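Local coordinates for esterase (Thermotoga maritima, PDB 3DOH), which hydrolyses ester bonds as a thermostable esterase that joins an alpha/beta-hydrolase domain to an immunoglobulin-like domain, at the interface of chains A and B. Numbering follows the deposited sequence. Chains: chain A/B, esterase.

The interface of chains A and B. Residues chain A 44, 46, 53, 111, 130; chain B 41, 115-117.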
ATOM      1  N   SER A  44      27.434   3.378   5.275  1.00 26.29           N
ATOM      2  CA  SER A  44      26.443   4.383   5.557  1.00 26.15           C
ATOM      3  C   SER A  44      26.877   5.689   4.919  1.00 26.45           C
ATOM      4  O   SER A  44      28.082   5.999   4.882  1.00 27.36           O
ATOM      5  CB  SER A  44      26.373   4.585   7.038  1.00 25.77           C
ATOM      6  OG  SER A  44      25.375   5.518   7.330  1.00 27.85           O
ATOM      7  N   LYS A  46      25.836   9.994   4.871  1.00 26.20           N
ATOM      8  CA  LYS A  46      24.908  11.017   5.437  1.00 27.19           C
ATOM      9  C   LYS A  46      25.294  12.412   5.040  1.00 27.72           C
ATOM     10  O   LYS A  46      26.463  12.654   4.852  1.00 28.58           O
ATOM     11  CB  LYS A  46      24.829  10.932   6.969  1.00 26.67           C
ATOM     12  CG  LYS A  46      23.957   9.797   7.446  1.00 25.83           C
ATOM     13  CD  LYS A  46      24.130   9.503   8.925  1.00 24.25           C
ATOM     14  CE  LYS A  46      23.299   8.269   9.347  1.00 24.79           C
ATOM     15  NZ  LYS A  46      21.833   8.346   8.924  1.00 23.22           N
ATOM     16  N   TYR A  53      21.865  15.383  10.421  1.00 39.54           N
ATOM     17  CA  TYR A  53      22.211  14.586   9.265  1.00 36.85           C
ATOM     18  C   TYR A  53      21.023  13.817   8.795  1.00 35.53           C
ATOM     19  O   TYR A  53      20.212  13.372   9.594  1.00 35.91           O
ATOM     20  CB  TYR A  53      23.291  13.595   9.609  1.00 36.19           C
ATOM     21  CG  TYR A  53      24.599  14.242   9.807  1.00 35.50           C
ATOM     22  CD1 TYR A  53      25.449  14.420   8.734  1.00 33.14           C
ATOM     23  CD2 TYR A  53      24.995  14.703  11.075  1.00 35.82           C
ATOM     24  CE1 TYR A  53      26.662  15.034   8.877  1.00 34.10           C
ATOM     25  CE2 TYR A  53      26.237  15.313  11.243  1.00 35.32           C
ATOM     26  CZ  TYR A  53      27.060  15.460  10.126  1.00 36.28           C
ATOM     27  OH  TYR A  53      28.275  16.068  10.220  1.00 38.09           O
ATOM     28  N   ILE A 111      29.326  12.635   6.072  1.00 32.39           N
ATOM     29  CA  ILE A 111      30.063  11.654   6.810  1.00 31.87           C
ATOM     30  C   ILE A 111      29.669  10.293   6.278  1.00 31.04           C
ATOM     31  O   ILE A 111      28.500  10.077   5.919  1.00 30.82           O
ATOM     32  CB  ILE A 111      29.909  11.847   8.329  1.00 32.25           C
ATOM     33  CG1 ILE A 111      30.525  10.699   9.117  1.00 32.14           C
ATOM     34  CG2 ILE A 111      28.475  12.076   8.716  1.00 33.17           C
ATOM     35  CD1 ILE A 111      30.627  11.105  10.610  1.00 36.42           C
ATOM     36  N   THR A 130      34.960   5.668  10.125  1.00 35.01           N
ATOM     37  CA  THR A 130      33.976   6.716   9.920  1.00 34.36           C
ATOM     38  C   THR A 130      34.749   7.965   9.631  1.00 34.65           C
ATOM     39  O   THR A 130      35.839   8.136  10.143  1.00 35.53           O
ATOM     40  CB  THR A 130      33.140   6.940  11.153  1.00 33.92           C
ATOM     41  OG1 THR A 130      32.575   5.694  11.546  1.00 32.69           O
ATOM     42  CG2 THR A 130      32.015   7.922  10.878  1.00 33.17           C
TER
ATOM     43  N   ASP B  41      18.320   7.483  14.095  1.00 29.72           N
ATOM     44  CA  ASP B  41      19.183   7.603  12.906  1.00 29.31           C
ATOM     45  C   ASP B  41      20.646   8.062  13.193  1.00 29.13           C
ATOM     46  O   ASP B  41      21.398   8.359  12.257  1.00 29.64           O
ATOM     47  CB  ASP B  41      18.524   8.533  11.880  1.00 29.11           C
ATOM     48  CG  ASP B  41      18.553  10.014  12.306  1.00 30.42           C
ATOM     49  OD1 ASP B  41      18.205  10.876  11.471  1.00 32.99           O
ATOM     50  OD2 ASP B  41      18.927  10.341  13.457  1.00 31.33           O
ATOM     51  N   LEU B 115      27.036   6.809  14.607  1.00 31.75           N
ATOM     52  CA  LEU B 115      27.313   7.152  13.219  1.00 31.28           C
ATOM     53  C   LEU B 115      27.797   8.581  13.014  1.00 30.66           C
ATOM     54  O   LEU B 115      28.705   8.808  12.245  1.00 30.30           O
ATOM     55  CB  LEU B 115      26.097   6.815  12.315  1.00 31.50           C
ATOM     56  CG  LEU B 115      25.744   5.333  11.993  1.00 31.58           C
ATOM     57  CD1 LEU B 115      24.450   5.181  11.157  1.00 28.60           C
ATOM     58  CD2 LEU B 115      26.909   4.559  11.305  1.00 29.85           C
ATOM     59  N   VAL B 116      27.161   9.527  13.695  1.00 30.63           N
ATOM     60  CA  VAL B 116      27.423  10.956  13.567  1.00 30.79           C
ATOM     61  C   VAL B 116      27.781  11.519  14.951  1.00 31.62           C
ATOM     62  O   VAL B 116      27.521  10.859  15.957  1.00 31.53           O
ATOM     63  CB  VAL B 116      26.141  11.733  13.074  1.00 31.32           C
ATOM     64  CG1 VAL B 116      25.758  11.371  11.634  1.00 28.01           C
ATOM     65  CG2 VAL B 116      24.963  11.583  14.080  1.00 30.11           C
ATOM     66  N   PRO B 117      28.348  12.747  15.020  1.00 31.69           N
ATOM     67  CA  PRO B 117      28.617  13.307  16.351  1.00 32.07           C
ATOM     68  C   PRO B 117      27.323  13.574  17.111  1.00 33.20           C
ATOM     69  O   PRO B 117      26.326  13.967  16.509  1.00 32.98           O
ATOM     70  CB  PRO B 117      29.328  14.642  16.035  1.00 31.27           C
ATOM     71  CG  PRO B 117      29.869  14.451  14.638  1.00 29.83           C
ATOM     72  CD  PRO B 117      28.776  13.676  13.962  1.00 31.23           C
TER
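B:Val116 sets its CG1 methyl over the face of the A:Tyr53 ring, 3.9 Å from the ring centroid, a CH-pi contact between the N-terminal immunoglobulin-like domains of two copies. B:Val116 CG1 sits off centre, toward the CB end of the ring, 3.5 Å from A:Tyr53 CD2. Farther along the same ring, B:Pro117 brings its CD to 4.1 Å from A:Tyr53 CE2. B:Val116 CG1 also meets the aliphatic stem of the lysine, 3.7 Å from A:Lys46 CD, and lies 4.0 Å from A:Ile111 CG2. An alanine in place of A:Tyr53 would probably open a gap beside B:Val116 and B:Pro117 and deprive the valine methyl of its aromatic face.

A:Lys46 crosses B:Leu115 at about a right angle, its CE 3.8 Å from CD1. Its chain is extended until a bend at chi4 (-51°) turns NZ toward the carbonyl O of B:Asp41, a weak hydrogen bond of 3.4 Å. The carboxylate of B:Asp41 stays farther off and may add only a diffuse attraction. With CG1 anti to its backbone N (chi1 172°), A:Ile111 extends CD1 toward the B:Leu115 carbonyl O. A:Thr130 CG2 approaches that oxygen more loosely. Strands 43-48, 53-56, 110-114 and 129-132 of chain A face the loop of B:Leu115 to B:Pro117 and the 3-10 helix 40-42 that carries B:Asp41. Two-fold symmetry repeats the patch with the chains exchanged, though this pairing may not be the biological one.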